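Long-range contacts in extracellular invertase (Aspergillus kawachii, PDB 5XH8), which is a family GH32 beta-fructofuranosidase with high transfructosylation activity, probably splitting sucrose and passing fructosyl units on to form fructooligosaccharides such as 1-kestose: residues Q265-G274 against I286-V296; K454-P465 against I537-N548. All blocks are in the same frame, centred on the assembly; numbering follows the deposited sequence.

In the fold
Interaction 1 and interaction 2 are both antiparallel strand pairs, and most of their touching residues are buried. They share no elements: interaction 1 lies in a blade of the N-terminal propeller, and interaction 2 lies in the C-terminal beta-sandwich. Their centres are about 26 Å apart, and their nearest atoms are about 14 Å apart. Interaction 1 lies closer to the centre of the folded chain. It joins strands close in sequence and brings a backbone oxygen to a sodium ion. Interaction 2 joins segments with 71 residues between them. One of its faces is apolar and packs on the second sheet, while the other mixes valines with polar residues, including an amide–carboxylate bond.

Interaction 1: residues Q265-G274 against I286-V296; sequences QIFTTIGTEG and IHDMLWVSGTV. With NA (sodium ion), chain B.
Thr272 meets both Asp288 and Leu290 across the strand pair. Its OG1 lies between the backbone N and the carbonyl carbon (chi1 78°), which turns OG1 to Asp288 and sets CG2 beside the backbone N. The methyl CG2 is 3.6 Å from Leu290 CD1, and the two side chains cross at about a right angle. Thr272 OG1 is 3.4 Å from Asp288 CB. The backbone of Arg242 serves both polar groups: its O bonds Thr272 OG1, and its N bonds Asp288 OD2. A water also donates to Thr272 OG1 and to Ile286 O.

Val292 lies alongside Thr268, pointing the same way, with Val292 CB 3.8 Å from Thr268 CG2. Trp226 of strand 219-227 covers both. At the start of strand 265-274, Ile266 CD1 reaches Val296 CG2 at 3.5 Å, again nearly at right angles. Here Gly294 N bonds Ile266 O at 3.2 Å. A water links the other two backbone atoms, accepting from Ile266 N and donating to Gly294 O.

On the reverse face the Phe267 ring runs beside Trp291, with Phe267 CE2 3.9 Å from Trp291 CZ3. Ser293 OG sits over one face of the Phe267 ring, toward its rim, and is bonded to Asn307.

At the far end, His287 O binds the sodium ion at 2.3 Å. A metal-bound water is held by Met289 N. The oxygens of Gly315, Phe316 and Ser318 complete the site.

Thr268, Ile270 and Thr272 each exchange two backbone hydrogen bonds, with Val292, Leu290 and Asp288 in turn. Gly274 N bonds Ile286 O. The two strands form a beta hairpin. With strands 250-255 and 302-311 on its flanks, it makes up a blade of the five-bladed beta-propeller characteristic of GH32 enzymes.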
loop_
_atom_site.group_PDB
_atom_site.type_symbol
_atom_site.label_atom_id
_atom_site.label_comp_id
_atom_site.label_asym_id
_atom_site.label_seq_id
_atom_site.Cartn_x
_atom_site.Cartn_y
_atom_site.Cartn_z
ATOM N N GLN A 265 -9.874 -31.155 -16.902
ATOM C CA GLN A 265 -10.374 -29.959 -17.586
ATOM C C GLN A 265 -10.566 -28.777 -16.643
ATOM O O GLN A 265 -11.110 -28.954 -15.572
ATOM C CB GLN A 265 -11.747 -30.240 -18.174
ATOM C CG GLN A 265 -11.807 -30.205 -19.666
ATOM C CD GLN A 265 -13.155 -30.681 -20.106
ATOM O OE1 GLN A 265 -14.068 -29.894 -20.349
ATOM N NE2 GLN A 265 -13.320 -31.977 -20.094
ATOM N N ILE A 266 -10.227 -27.583 -17.118
ATOM C CA ILE A 266 -10.180 -26.382 -16.280
ATOM C C ILE A 266 -11.484 -25.575 -16.408
ATOM O O ILE A 266 -11.969 -25.279 -17.511
ATOM C CB ILE A 266 -8.938 -25.531 -16.610
ATOM C CG1 ILE A 266 -7.680 -26.262 -16.136
ATOM C CG2 ILE A 266 -9.002 -24.151 -15.946
ATOM C CD1 ILE A 266 -6.381 -25.711 -16.713
ATOM N N PHE A 267 -12.038 -25.231 -15.257
ATOM C CA PHE A 267 -13.277 -24.451 -15.159
ATOM C C PHE A 267 -13.047 -23.255 -14.233
ATOM O O PHE A 267 -12.167 -23.300 -13.364
ATOM C CB PHE A 267 -14.377 -25.301 -14.534
ATOM C CG PHE A 267 -14.924 -26.389 -15.426
ATOM C CD1 PHE A 267 -14.265 -27.615 -15.545
ATOM C CD2 PHE A 267 -16.139 -26.219 -16.082
ATOM C CE1 PHE A 267 -14.797 -28.640 -16.335
ATOM C CE2 PHE A 267 -16.673 -27.236 -16.877
ATOM C CZ PHE A 267 -15.997 -28.442 -17.005
ATOM N N THR A 268 -13.854 -22.215 -14.407
ATOM C CA THR A 268 -13.919 -21.116 -13.442
ATOM C C THR A 268 -15.386 -20.831 -13.124
ATOM O O THR A 268 -16.252 -21.029 -13.994
ATOM C CB THR A 268 -13.205 -19.844 -13.963
ATOM O OG1 THR A 268 -13.281 -18.782 -12.989
ATOM C CG2 THR A 268 -13.797 -19.371 -15.300
ATOM N N THR A 269 -15.671 -20.422 -11.889
ATOM C CA THR A 269 -16.962 -19.777 -11.567
ATOM C C THR A 269 -16.727 -18.293 -11.270
ATOM O O THR A 269 -15.701 -17.927 -10.681
ATOM C CB THR A 269 -17.749 -20.477 -10.445
ATOM O OG1 THR A 269 -17.025 -20.448 -9.207
ATOM C CG2 THR A 269 -18.031 -21.940 -10.816
ATOM N N ILE A 270 -17.658 -17.449 -11.722
ATOM C CA ILE A 270 -17.556 -16.001 -11.536
ATOM C C ILE A 270 -18.913 -15.414 -11.337
ATOM O O ILE A 270 -19.885 -15.930 -11.869
ATOM C CB ILE A 270 -16.971 -15.262 -12.757
ATOM C CG1 ILE A 270 -17.566 -15.801 -14.069
ATOM C CG2 ILE A 270 -15.471 -15.410 -12.777
ATOM C CD1 ILE A 270 -17.420 -14.827 -15.200
ATOM N N GLY A 271 -18.961 -14.325 -10.579
ATOM C CA GLY A 271 -20.087 -13.415 -10.589
ATOM C C GLY A 271 -19.810 -12.366 -11.654
ATOM O O GLY A 271 -18.678 -11.910 -11.801
ATOM N N THR A 272 -20.836 -11.972 -12.399
ATOM C CA THR A 272 -20.702 -10.824 -13.293
ATOM C C THR A 272 -21.692 -9.745 -12.889
ATOM O O THR A 272 -22.846 -10.037 -12.560
ATOM C CB THR A 272 -20.866 -11.206 -14.797
ATOM O OG1 THR A 272 -22.241 -11.386 -15.137
ATOM C CG2 THR A 272 -20.112 -12.442 -15.105
ATOM N N GLU A 273 -21.212 -8.499 -12.903
ATOM C CA GLU A 273 -21.992 -7.337 -12.516
ATOM C C GLU A 273 -22.539 -6.664 -13.778
ATOM O O GLU A 273 -21.778 -6.073 -14.555
ATOM C CB GLU A 273 -21.146 -6.344 -11.717
ATOM C CG GLU A 273 -20.591 -6.903 -10.417
ATOM C CD GLU A 273 -20.131 -5.798 -9.487
ATOM O OE1 GLU A 273 -21.011 -5.085 -8.941
ATOM O OE2 GLU A 273 -18.902 -5.619 -9.359
ATOM N N GLY A 274 -23.857 -6.773 -13.954
ATOM C CA GLY A 274 -24.569 -6.234 -15.108
ATOM C C GLY A 274 -25.387 -4.994 -14.831
ATOM O O GLY A 274 -25.615 -4.589 -13.672
ATOM N N ILE A 286 -27.973 -6.487 -12.356
ATOM C CA ILE A 286 -28.007 -7.921 -12.663
ATOM C C ILE A 286 -26.786 -8.616 -12.048
ATOM O O ILE A 286 -25.663 -8.266 -12.375
ATOM C CB ILE A 286 -28.006 -8.153 -14.209
ATOM C CG1 ILE A 286 -29.135 -7.345 -14.909
ATOM C CG2 ILE A 286 -28.127 -9.631 -14.535
ATOM C CD1 ILE A 286 -30.547 -7.714 -14.459
ATOM N N HIS A 287 -27.008 -9.620 -11.194
ATOM C CA HIS A 287 -25.912 -10.396 -10.611
ATOM C C HIS A 287 -25.984 -11.815 -11.162
ATOM O O HIS A 287 -26.723 -12.654 -10.634
ATOM C CB HIS A 287 -26.033 -10.388 -9.072
ATOM C CG HIS A 287 -25.791 -9.050 -8.432
ATOM N ND1 HIS A 287 -26.755 -8.062 -8.369
ATOM C CD2 HIS A 287 -24.700 -8.546 -7.801
ATOM C CE1 HIS A 287 -26.274 -7.017 -7.714
ATOM N NE2 HIS A 287 -25.021 -7.278 -7.380
ATOM N N ASP A 288 -25.227 -12.094 -12.223
ATOM C CA ASP A 288 -25.195 -13.433 -12.836
ATOM C C ASP A 288 -24.153 -14.352 -12.188
ATOM O O ASP A 288 -23.013 -13.938 -12.038
ATOM C CB ASP A 288 -24.862 -13.338 -14.328
ATOM C CG ASP A 288 -26.010 -12.804 -15.165
ATOM O OD1 ASP A 288 -27.183 -12.814 -14.702
ATOM O OD2 ASP A 288 -25.702 -12.374 -16.300
ATOM N N MET A 289 -24.552 -15.587 -11.838
ATOM C CA MET A 289 -23.697 -16.575 -11.181
ATOM C C MET A 289 -23.325 -17.657 -12.188
ATOM O O MET A 289 -24.029 -18.676 -12.343
ATOM C CB MET A 289 -24.379 -17.192 -9.967
ATOM C CG MET A 289 -23.468 -18.031 -9.072
ATOM S SD MET A 289 -21.923 -17.212 -8.609
ATOM C CE MET A 289 -20.686 -18.110 -9.552
ATOM N N LEU A 290 -22.211 -17.420 -12.871
ATOM C CA LEU A 290 -21.805 -18.227 -14.035
ATOM C C LEU A 290 -20.711 -19.259 -13.751
ATOM O O LEU A 290 -19.915 -19.116 -12.808
ATOM C CB LEU A 290 -21.343 -17.293 -15.154
ATOM C CG LEU A 290 -22.243 -16.146 -15.582
ATOM C CD1 LEU A 290 -21.581 -15.325 -16.687
ATOM C CD2 LEU A 290 -23.580 -16.671 -16.055
ATOM N N TRP A 291 -20.707 -20.318 -14.569
ATOM C CA TRP A 291 -19.574 -21.244 -14.705
ATOM C C TRP A 291 -19.101 -21.208 -16.161
ATOM O O TRP A 291 -19.876 -20.864 -17.074
ATOM C CB TRP A 291 -19.921 -22.679 -14.274
ATOM C CG TRP A 291 -20.919 -23.395 -15.191
ATOM C CD1 TRP A 291 -22.259 -23.500 -14.994
ATOM C CD2 TRP A 291 -20.637 -24.086 -16.424
ATOM N NE1 TRP A 291 -22.843 -24.215 -16.011
ATOM C CE2 TRP A 291 -21.879 -24.593 -16.909
ATOM C CE3 TRP A 291 -19.462 -24.337 -17.164
ATOM C CZ2 TRP A 291 -21.993 -25.327 -18.121
ATOM C CZ3 TRP A 291 -19.573 -25.076 -18.387
ATOM C CH2 TRP A 291 -20.837 -25.549 -18.843
ATOM N N VAL A 292 -17.822 -21.524 -16.363
ATOM C CA VAL A 292 -17.189 -21.450 -17.690
ATOM C C VAL A 292 -16.138 -22.523 -17.800
ATOM O O VAL A 292 -15.302 -22.665 -16.900
ATOM C CB VAL A 292 -16.487 -20.101 -17.950
ATOM C CG1 VAL A 292 -16.064 -19.981 -19.418
ATOM C CG2 VAL A 292 -17.385 -18.939 -17.586
ATOM N N SER A 293 -16.199 -23.278 -18.904
ATOM C CA SER A 293 -15.183 -24.277 -19.251
ATOM C C SER A 293 -14.252 -23.645 -20.260
ATOM O O SER A 293 -14.686 -22.855 -21.076
ATOM C CB SER A 293 -15.842 -25.514 -19.892
ATOM O OG SER A 293 -14.858 -26.456 -20.289
ATOM N N GLY A 294 -12.978 -23.984 -20.211
ATOM C CA GLY A 294 -12.052 -23.465 -21.186
ATOM C C GLY A 294 -10.756 -24.221 -21.300
ATOM O O GLY A 294 -10.390 -25.011 -20.421
ATOM N N THR A 295 -10.060 -23.972 -22.407
ATOM C CA THR A 295 -8.747 -24.570 -22.628
ATOM C C THR A 295 -7.732 -23.496 -22.321
ATOM O O THR A 295 -8.001 -22.303 -22.474
ATOM C CB THR A 295 -8.565 -25.088 -24.078
ATOM O OG1 THR A 295 -8.807 -24.020 -24.996
ATOM C CG2 THR A 295 -9.537 -26.256 -24.396
ATOM N N VAL A 296 -6.558 -23.932 -21.900
ATOM C CA VAL A 296 -5.494 -23.041 -21.544
ATOM C C VAL A 296 -4.341 -23.241 -22.507
ATOM O O VAL A 296 -3.817 -24.329 -22.610
ATOM C CB VAL A 296 -5.040 -23.310 -20.105
ATOM C CG1 VAL A 296 -3.948 -22.339 -19.706
ATOM C CG2 VAL A 296 -6.228 -23.151 -19.163
HETATM NA NA NA B . -27.972 -14.296 -9.715
HETATM O O HOH W 1 -9.173 -27.196 -19.781
HETATM O O HOH W 2 -24.581 -9.803 -14.997
HETATM O O HOH W 3 -27.444 -15.948 -11.398
#

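Interaction 2: residues K454-P465 against I537-N548; sequences KFFVLSAQLSFP and IETLDLTLVVDN
Strands 455-463 and 540-547 run antiparallel, their axes 4.7 Å apart at the closest and 170° between their directions, and Phe456, Leu458, Ala460 and Leu462 each exchange two backbone hydrogen bonds with Val546, Leu544, Leu542 and Leu540. Asn548 N adds a bond to Lys454 O.

With CG placed between the backbone N and the carbonyl carbon (chi1 61°), the Phe456 ring lies alongside Val546. Val546 CB is over one ring face, 3.9 Å from the Phe456 centroid and 19° off its normal, a CH-pi contact. Val546 CG2 comes to 3.5 Å from Phe456 CZ. Leu458 and Leu544 meet through their CB atoms on this same face, as do Leu462 and Leu540.

This is the apolar inner face of one sheet of the C-terminal beta-sandwich of GH32 enzymes. Phe477 of the opposing sheet packs on Leu458 and Ala460. Strand 585-594 flanks 455-463 on its other edge.

The reverse face is more polar. Gln461 NE2 bonds Asp541 OD1 at 3.1 Å. It comes from above the carboxylate plane, while the oxygen lies close to the amide plane of Gln461. Gln461 OE1 bonds Ser588 OG, so both ends of the amide are used. Thr539 CG2 rests 3.6 Å from Gln461 CB. A water bonds Thr543 OG1 and, weakly, Ser459 OG.

Phe455 turns its ring edge to Asp547, with Phe455 CD2 3.3 Å from Asp547 OD1. Asn548 CB is 3.6 Å from Phe455 CE2. Arg29 makes a cation-pi contact with this ring, and His31 bonds the Asp547 carboxylate. At the opposite end, a water accepts from Ile537 N and donates to Phe464 O.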
loop_
_atom_site.group_PDB
_atom_site.type_symbol
_atom_site.label_atom_id
_atom_site.label_comp_id
_atom_site.label_asym_id
_atom_site.label_seq_id
_atom_site.Cartn_x
_atom_site.Cartn_y
_atom_site.Cartn_z
ATOM N N LYS A 454 -43.086 -27.371 6.071
ATOM C CA LYS A 454 -42.437 -26.711 4.952
ATOM C C LYS A 454 -40.919 -27.080 4.843
ATOM O O LYS A 454 -40.074 -26.227 4.555
ATOM C CB LYS A 454 -42.639 -25.203 5.094
ATOM C CG LYS A 454 -44.100 -24.771 5.173
ATOM C CD LYS A 454 -44.237 -23.255 5.251
ATOM C CE LYS A 454 -45.708 -22.868 5.442
ATOM N NZ LYS A 454 -45.881 -21.400 5.586
ATOM N N PHE A 455 -40.612 -28.354 5.057
ATOM C CA PHE A 455 -39.256 -28.883 5.059
ATOM C C PHE A 455 -39.356 -30.228 4.349
ATOM O O PHE A 455 -39.799 -31.203 4.938
ATOM C CB PHE A 455 -38.732 -29.045 6.493
ATOM C CG PHE A 455 -38.708 -27.761 7.292
ATOM C CD1 PHE A 455 -39.818 -27.363 8.050
ATOM C CD2 PHE A 455 -37.570 -26.963 7.321
ATOM C CE1 PHE A 455 -39.794 -26.185 8.798
ATOM C CE2 PHE A 455 -37.532 -25.804 8.077
ATOM C CZ PHE A 455 -38.653 -25.406 8.817
ATOM N N PHE A 456 -39.055 -30.256 3.058
ATOM C CA PHE A 456 -39.173 -31.488 2.295
ATOM C C PHE A 456 -38.334 -31.485 1.042
ATOM O O PHE A 456 -37.962 -30.426 0.544
ATOM C CB PHE A 456 -40.653 -31.759 1.880
ATOM C CG PHE A 456 -41.264 -30.690 1.002
ATOM C CD1 PHE A 456 -41.197 -30.777 -0.380
ATOM C CD2 PHE A 456 -41.931 -29.609 1.564
ATOM C CE1 PHE A 456 -41.753 -29.797 -1.180
ATOM C CE2 PHE A 456 -42.483 -28.619 0.772
ATOM C CZ PHE A 456 -42.401 -28.709 -0.604
ATOM N N VAL A 457 -38.089 -32.691 0.526
ATOM C CA VAL A 457 -37.556 -32.896 -0.822
ATOM C C VAL A 457 -38.639 -33.558 -1.656
ATOM O O VAL A 457 -39.266 -34.505 -1.184
ATOM C CB VAL A 457 -36.333 -33.847 -0.848
ATOM C CG1 VAL A 457 -35.799 -33.982 -2.279
ATOM C CG2 VAL A 457 -35.250 -33.373 0.118
ATOM N N LEU A 458 -38.840 -33.066 -2.875
ATOM C CA LEU A 458 -39.759 -33.658 -3.846
ATOM C C LEU A 458 -38.953 -34.027 -5.079
ATOM O O LEU A 458 -38.308 -33.147 -5.654
ATOM C CB LEU A 458 -40.850 -32.654 -4.256
ATOM C CG LEU A 458 -41.903 -33.183 -5.259
ATOM C CD1 LEU A 458 -43.193 -32.388 -5.142
ATOM C CD2 LEU A 458 -41.437 -33.169 -6.710
ATOM N N SER A 459 -38.981 -35.300 -5.478
ATOM C CA SER A 459 -38.329 -35.768 -6.722
ATOM C C SER A 459 -39.368 -36.344 -7.674
ATOM O O SER A 459 -40.277 -37.056 -7.238
ATOM C CB SER A 459 -37.308 -36.873 -6.460
ATOM O OG SER A 459 -36.746 -36.750 -5.186
ATOM N N ALA A 460 -39.216 -36.082 -8.966
ATOM C CA ALA A 460 -40.097 -36.688 -9.947
ATOM C C ALA A 460 -39.492 -36.567 -11.309
ATOM O O ALA A 460 -38.678 -35.661 -11.559
ATOM C CB ALA A 460 -41.453 -35.994 -9.927
ATOM N N GLN A 461 -39.932 -37.456 -12.198
ATOM C CA GLN A 461 -39.581 -37.425 -13.620
ATOM C C GLN A 461 -40.799 -37.046 -14.447
ATOM O O GLN A 461 -41.896 -37.552 -14.208
ATOM C CB GLN A 461 -39.058 -38.779 -14.074
ATOM C CG GLN A 461 -37.731 -39.169 -13.448
ATOM C CD GLN A 461 -37.902 -39.711 -12.043
ATOM O OE1 GLN A 461 -38.631 -40.686 -11.842
ATOM N NE2 GLN A 461 -37.256 -39.077 -11.058
ATOM N N LEU A 462 -40.608 -36.134 -15.392
ATOM C CA LEU A 462 -41.645 -35.715 -16.307
ATOM C C LEU A 462 -41.186 -36.080 -17.719
ATOM O O LEU A 462 -40.096 -35.667 -18.154
ATOM C CB LEU A 462 -41.915 -34.211 -16.200
ATOM C CG LEU A 462 -42.777 -33.705 -15.035
ATOM C CD1 LEU A 462 -42.120 -33.966 -13.687
ATOM C CD2 LEU A 462 -43.095 -32.228 -15.212
ATOM N N SER A 463 -42.019 -36.862 -18.420
ATOM C CA SER A 463 -41.773 -37.240 -19.816
ATOM C C SER A 463 -42.786 -36.560 -20.702
ATOM O O SER A 463 -43.964 -36.455 -20.348
ATOM C CB SER A 463 -41.867 -38.741 -19.975
ATOM O OG SER A 463 -41.013 -39.369 -19.044
ATOM N N PHE A 464 -42.311 -36.069 -21.840
ATOM C CA PHE A 464 -43.100 -35.249 -22.753
ATOM C C PHE A 464 -43.106 -35.886 -24.144
ATOM O O PHE A 464 -42.084 -36.444 -24.558
ATOM C CB PHE A 464 -42.506 -33.838 -22.849
ATOM C CG PHE A 464 -42.458 -33.105 -21.531
ATOM C CD1 PHE A 464 -43.598 -32.493 -21.022
ATOM C CD2 PHE A 464 -41.279 -33.040 -20.798
ATOM C CE1 PHE A 464 -43.560 -31.808 -19.818
ATOM C CE2 PHE A 464 -41.235 -32.363 -19.584
ATOM C CZ PHE A 464 -42.377 -31.746 -19.096
ATOM N N PRO A 465 -44.240 -35.796 -24.872
ATOM C CA PRO A 465 -44.309 -36.378 -26.215
ATOM C C PRO A 465 -43.611 -35.477 -27.215
ATOM O O PRO A 465 -43.427 -34.289 -26.926
ATOM C CB PRO A 465 -45.809 -36.408 -26.490
ATOM C CG PRO A 465 -46.325 -35.201 -25.782
ATOM C CD PRO A 465 -45.495 -35.092 -24.528
ATOM N N ILE A 537 -37.955 -37.130 -26.472
ATOM C CA ILE A 537 -37.508 -35.977 -25.702
ATOM C C ILE A 537 -36.992 -36.510 -24.370
ATOM O O ILE A 537 -37.641 -37.337 -23.717
ATOM C CB ILE A 537 -38.617 -34.945 -25.457
ATOM C CG1 ILE A 537 -39.109 -34.376 -26.801
ATOM C CG2 ILE A 537 -38.096 -33.835 -24.539
ATOM C CD1 ILE A 537 -40.211 -33.345 -26.681
ATOM N N GLU A 538 -35.803 -36.048 -23.995
ATOM C CA GLU A 538 -35.171 -36.381 -22.711
ATOM C C GLU A 538 -36.105 -36.184 -21.503
ATOM O O GLU A 538 -36.854 -35.224 -21.444
ATOM C CB GLU A 538 -33.933 -35.485 -22.547
ATOM C CG GLU A 538 -33.049 -35.795 -21.360
ATOM C CD GLU A 538 -31.788 -34.957 -21.343
ATOM O OE1 GLU A 538 -31.685 -33.942 -22.064
ATOM O OE2 GLU A 538 -30.894 -35.328 -20.582
ATOM N N THR A 539 -36.055 -37.108 -20.555
ATOM C CA THR A 539 -36.825 -36.995 -19.321
ATOM C C THR A 539 -36.311 -35.809 -18.437
ATOM O O THR A 539 -35.105 -35.546 -18.366
ATOM C CB THR A 539 -36.809 -38.346 -18.561
ATOM O OG1 THR A 539 -37.588 -39.300 -19.305
ATOM C CG2 THR A 539 -37.395 -38.235 -17.168
ATOM N N LEU A 540 -37.252 -35.083 -17.836
ATOM C CA LEU A 540 -36.950 -34.025 -16.867
ATOM C C LEU A 540 -36.903 -34.674 -15.503
ATOM O O LEU A 540 -37.936 -35.094 -14.977
ATOM C CB LEU A 540 -38.016 -32.931 -16.891
ATOM C CG LEU A 540 -37.898 -31.819 -15.839
ATOM C CD1 LEU A 540 -36.575 -31.061 -15.990
ATOM C CD2 LEU A 540 -39.093 -30.877 -15.936
ATOM N N ASP A 541 -35.694 -34.845 -14.989
ATOM C CA ASP A 541 -35.454 -35.352 -13.644
ATOM C C ASP A 541 -35.327 -34.186 -12.647
ATOM O O ASP A 541 -34.260 -33.585 -12.480
ATOM C CB ASP A 541 -34.200 -36.219 -13.653
ATOM C CG ASP A 541 -34.013 -36.975 -12.374
ATOM O OD1 ASP A 541 -34.974 -37.082 -11.589
ATOM O OD2 ASP A 541 -32.898 -37.466 -12.143
ATOM N N LEU A 542 -36.435 -33.912 -11.971
ATOM C CA LEU A 542 -36.616 -32.738 -11.162
ATOM C C LEU A 542 -36.426 -33.077 -9.685
ATOM O O LEU A 542 -37.001 -34.047 -9.212
ATOM C CB LEU A 542 -38.025 -32.223 -11.421
ATOM C CG LEU A 542 -38.363 -30.771 -11.177
ATOM C CD1 LEU A 542 -37.397 -29.830 -11.889
ATOM C CD2 LEU A 542 -39.805 -30.538 -11.620
ATOM N N THR A 543 -35.588 -32.309 -8.975
ATOM C CA THR A 543 -35.576 -32.314 -7.500
ATOM C C THR A 543 -35.875 -30.911 -6.941
ATOM O O THR A 543 -35.273 -29.925 -7.376
ATOM C CB THR A 543 -34.232 -32.804 -6.958
ATOM O OG1 THR A 543 -33.900 -34.065 -7.548
ATOM C CG2 THR A 543 -34.273 -32.950 -5.447
ATOM N N LEU A 544 -36.817 -30.833 -6.004
ATOM C CA LEU A 544 -37.151 -29.599 -5.291
ATOM C C LEU A 544 -36.764 -29.822 -3.840
ATOM O O LEU A 544 -37.180 -30.809 -3.242
ATOM C CB LEU A 544 -38.650 -29.283 -5.377
ATOM C CG LEU A 544 -39.235 -28.651 -6.642
ATOM C CD1 LEU A 544 -38.717 -29.274 -7.915
ATOM C CD2 LEU A 544 -40.755 -28.751 -6.611
ATOM N N VAL A 545 -35.971 -28.915 -3.282
ATOM C CA VAL A 545 -35.649 -28.938 -1.862
ATOM C C VAL A 545 -36.222 -27.654 -1.285
ATOM O O VAL A 545 -35.800 -26.547 -1.665
ATOM C CB VAL A 545 -34.136 -28.991 -1.583
ATOM C CG1 VAL A 545 -33.869 -29.149 -0.082
ATOM C CG2 VAL A 545 -33.473 -30.093 -2.394
ATOM N N VAL A 546 -37.173 -27.803 -0.368
ATOM C CA VAL A 546 -37.795 -26.677 0.294
ATOM C C VAL A 546 -37.372 -26.727 1.749
ATOM O O VAL A 546 -37.719 -27.661 2.470
ATOM C CB VAL A 546 -39.334 -26.736 0.151
ATOM C CG1 VAL A 546 -40.019 -25.656 0.985
ATOM C CG2 VAL A 546 -39.706 -26.586 -1.308
ATOM N N ASP A 547 -36.621 -25.716 2.175
ATOM C CA ASP A 547 -36.156 -25.617 3.553
ATOM C C ASP A 547 -36.711 -24.320 4.138
ATOM O O ASP A 547 -36.035 -23.270 4.201
ATOM C CB ASP A 547 -34.618 -25.699 3.584
ATOM C CG ASP A 547 -34.067 -25.819 4.958
ATOM O OD1 ASP A 547 -34.834 -25.828 5.952
ATOM O OD2 ASP A 547 -32.824 -25.900 5.060
ATOM N N ASN A 548 -37.974 -24.423 4.560
ATOM C CA ASN A 548 -38.788 -23.313 5.046
ATOM C C ASN A 548 -39.043 -22.273 3.948
ATOM O O ASN A 548 -40.028 -22.409 3.220
ATOM C CB ASN A 548 -38.237 -22.740 6.361
ATOM C CG ASN A 548 -39.342 -22.236 7.288
ATOM O OD1 ASN A 548 -40.513 -22.218 6.920
ATOM N ND2 ASN A 548 -38.968 -21.831 8.483
HETATM O O HOH W 4 -33.505 -36.299 -6.104
HETATM O O HOH W 5 -39.369 -35.820 -21.894
HETATM O O HOH W 6 -40.693 -37.603 -26.439
#